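Leucine aminopeptidase (Parabacteroides distasonis, PDB 3TC8) binds zinc and, as a member of the M28 peptidase family, probably acts as an exopeptidase removing amino-terminal residues from peptides. Local coordinates at residues 227-232 with 303-308. Residues are numbered along the deposited sequence; the frame is centred on the assembly and turned at random.
Sequences WSAARD and LEVIYN
In the conformer described, CG1 of Val305 is anti to the backbone N (chi1 169°) and CG2 stands anti to the carbonyl carbon and beside that N, the position from which Val305 CG2 meets Ala229 CB at 3.7 Å. Glu304 arrives from the preceding position: its CG is anti to the backbone N (chi1 -176°) and lies 4.2 Å from Ala229 CB. The Ala229 methyl, whose bond from the backbone points toward the other helix, is thus met by two consecutive residues. With so small a side chain at this point, the backbones approach to 6.8 Å between Ala229 CA and Val305 CA. The touching area is nevertheless small, 90 Å² summed over both sides, and no hydrogen bond crosses between 227-232 and 303-308. Val305 extends the apolar seam by resting also on Met225 and Val226, one turn earlier in helix 213-233.

Beyond its CG, Glu304 turns to polar partners: Asn308 ND2 donates to Glu304 OE2 at 2.9 Å, approaching from above the carboxylate plane, and Arg309 forms a salt bridge to the same oxygen. Asp232 OD2, 6.3 Å from Glu304 OE2, is also paired with Arg309, whose guanidinium probably offsets the repulsion between the two acids. Away from the zinc site, the arrangement is a close helix-helix contact through alanine, joining helix 213-233 to the C-terminal helix 292-308 in the alpha/beta fold of M28 peptidases.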
# COMPACT_ATOMS: atom_id res chain seq x y z
N TRP A 227 -15.92 -0.09 6.06
CA TRP A 227 -16.43 1.21 6.36
C TRP A 227 -17.35 1.16 7.59
O TRP A 227 -17.38 2.12 8.38
CB TRP A 227 -17.16 1.83 5.13
CG TRP A 227 -16.28 2.73 4.28
CD1 TRP A 227 -16.48 4.05 4.12
CD2 TRP A 227 -15.03 2.43 3.62
NE1 TRP A 227 -15.46 4.60 3.37
CE2 TRP A 227 -14.57 3.61 3.04
CE3 TRP A 227 -14.31 1.27 3.42
CZ2 TRP A 227 -13.37 3.69 2.33
CZ3 TRP A 227 -13.10 1.34 2.73
CH2 TRP A 227 -12.66 2.54 2.17
N SER A 228 -18.10 0.09 7.77
CA SER A 228 -18.95 -0.05 8.95
C SER A 228 -18.12 -0.22 10.20
O SER A 228 -18.43 0.36 11.24
CB SER A 228 -19.88 -1.25 8.77
OG SER A 228 -20.91 -0.95 7.83
N ALA A 229 -17.07 -1.02 10.15
CA ALA A 229 -16.15 -1.14 11.29
C ALA A 229 -15.57 0.21 11.67
O ALA A 229 -15.49 0.55 12.84
CB ALA A 229 -15.05 -2.19 11.04
N ALA A 230 -15.13 0.96 10.66
CA ALA A 230 -14.55 2.27 10.93
C ALA A 230 -15.58 3.16 11.66
O ALA A 230 -15.25 3.86 12.61
CB ALA A 230 -14.14 2.95 9.61
N ARG A 231 -16.83 3.12 11.18
CA ARG A 231 -17.88 3.92 11.82
C ARG A 231 -18.10 3.45 13.25
O ARG A 231 -18.20 4.29 14.15
CB ARG A 231 -19.16 3.85 11.01
CG ARG A 231 -20.40 4.43 11.70
CD ARG A 231 -21.70 4.05 10.95
NE ARG A 231 -21.92 2.59 10.99
CZ ARG A 231 -22.54 1.87 10.06
NH1 ARG A 231 -23.09 2.44 9.00
NH2 ARG A 231 -22.62 0.56 10.21
N ASP A 232 -18.14 2.15 13.47
CA ASP A 232 -18.33 1.61 14.83
C ASP A 232 -17.26 2.14 15.77
O ASP A 232 -17.52 2.41 16.94
CB ASP A 232 -18.23 0.08 14.83
CG ASP A 232 -19.33 -0.63 14.08
OD1 ASP A 232 -20.42 -0.06 13.91
OD2 ASP A 232 -19.06 -1.80 13.64
N LEU A 303 -7.26 -3.78 11.77
CA LEU A 303 -7.18 -4.78 12.84
C LEU A 303 -8.57 -5.28 13.24
O LEU A 303 -8.79 -6.45 13.45
CB LEU A 303 -6.46 -4.21 14.07
CG LEU A 303 -4.95 -4.00 13.91
CD1 LEU A 303 -4.39 -3.33 15.15
CD2 LEU A 303 -4.23 -5.29 13.64
N GLU A 304 -9.47 -4.35 13.44
CA GLU A 304 -10.85 -4.72 13.82
C GLU A 304 -11.47 -5.70 12.84
O GLU A 304 -12.11 -6.66 13.25
CB GLU A 304 -11.70 -3.48 13.97
CG GLU A 304 -13.14 -3.74 14.46
CD GLU A 304 -13.21 -4.14 15.94
OE1 GLU A 304 -12.30 -3.78 16.72
OE2 GLU A 304 -14.22 -4.76 16.36
N VAL A 305 -11.26 -5.48 11.55
CA VAL A 305 -11.82 -6.29 10.53
C VAL A 305 -11.21 -7.69 10.50
O VAL A 305 -11.91 -8.73 10.43
CB VAL A 305 -11.67 -5.53 9.21
CG1 VAL A 305 -12.00 -6.43 8.02
CG2 VAL A 305 -12.54 -4.29 9.25
N ILE A 306 -9.87 -7.77 10.53
CA ILE A 306 -9.23 -9.06 10.38
C ILE A 306 -9.34 -9.92 11.64
O ILE A 306 -9.32 -11.13 11.54
CB ILE A 306 -7.77 -8.97 9.87
CG1 ILE A 306 -6.83 -8.37 10.94
CG2 ILE A 306 -7.71 -8.19 8.55
CD1 ILE A 306 -5.38 -8.26 10.53
N TYR A 307 -9.42 -9.29 12.81
CA TYR A 307 -9.59 -10.03 14.05
C TYR A 307 -11.03 -10.29 14.38
O TYR A 307 -11.29 -11.22 15.16
CB TYR A 307 -8.98 -9.26 15.22
CG TYR A 307 -7.47 -9.40 15.34
CD1 TYR A 307 -6.60 -8.64 14.56
CD2 TYR A 307 -6.92 -10.28 16.22
CE1 TYR A 307 -5.22 -8.76 14.69
CE2 TYR A 307 -5.53 -10.43 16.34
CZ TYR A 307 -4.67 -9.69 15.56
OH TYR A 307 -3.31 -9.73 15.67
N ASN A 308 -11.95 -9.44 13.95
CA ASN A 308 -13.22 -9.35 14.63
C ASN A 308 -14.40 -8.97 13.75
O ASN A 308 -15.43 -8.57 14.29
CB ASN A 308 -13.11 -8.37 15.80
CG ASN A 308 -14.18 -8.52 16.84
OD1 ASN A 308 -14.60 -9.65 17.16
ND2 ASN A 308 -14.57 -7.41 17.43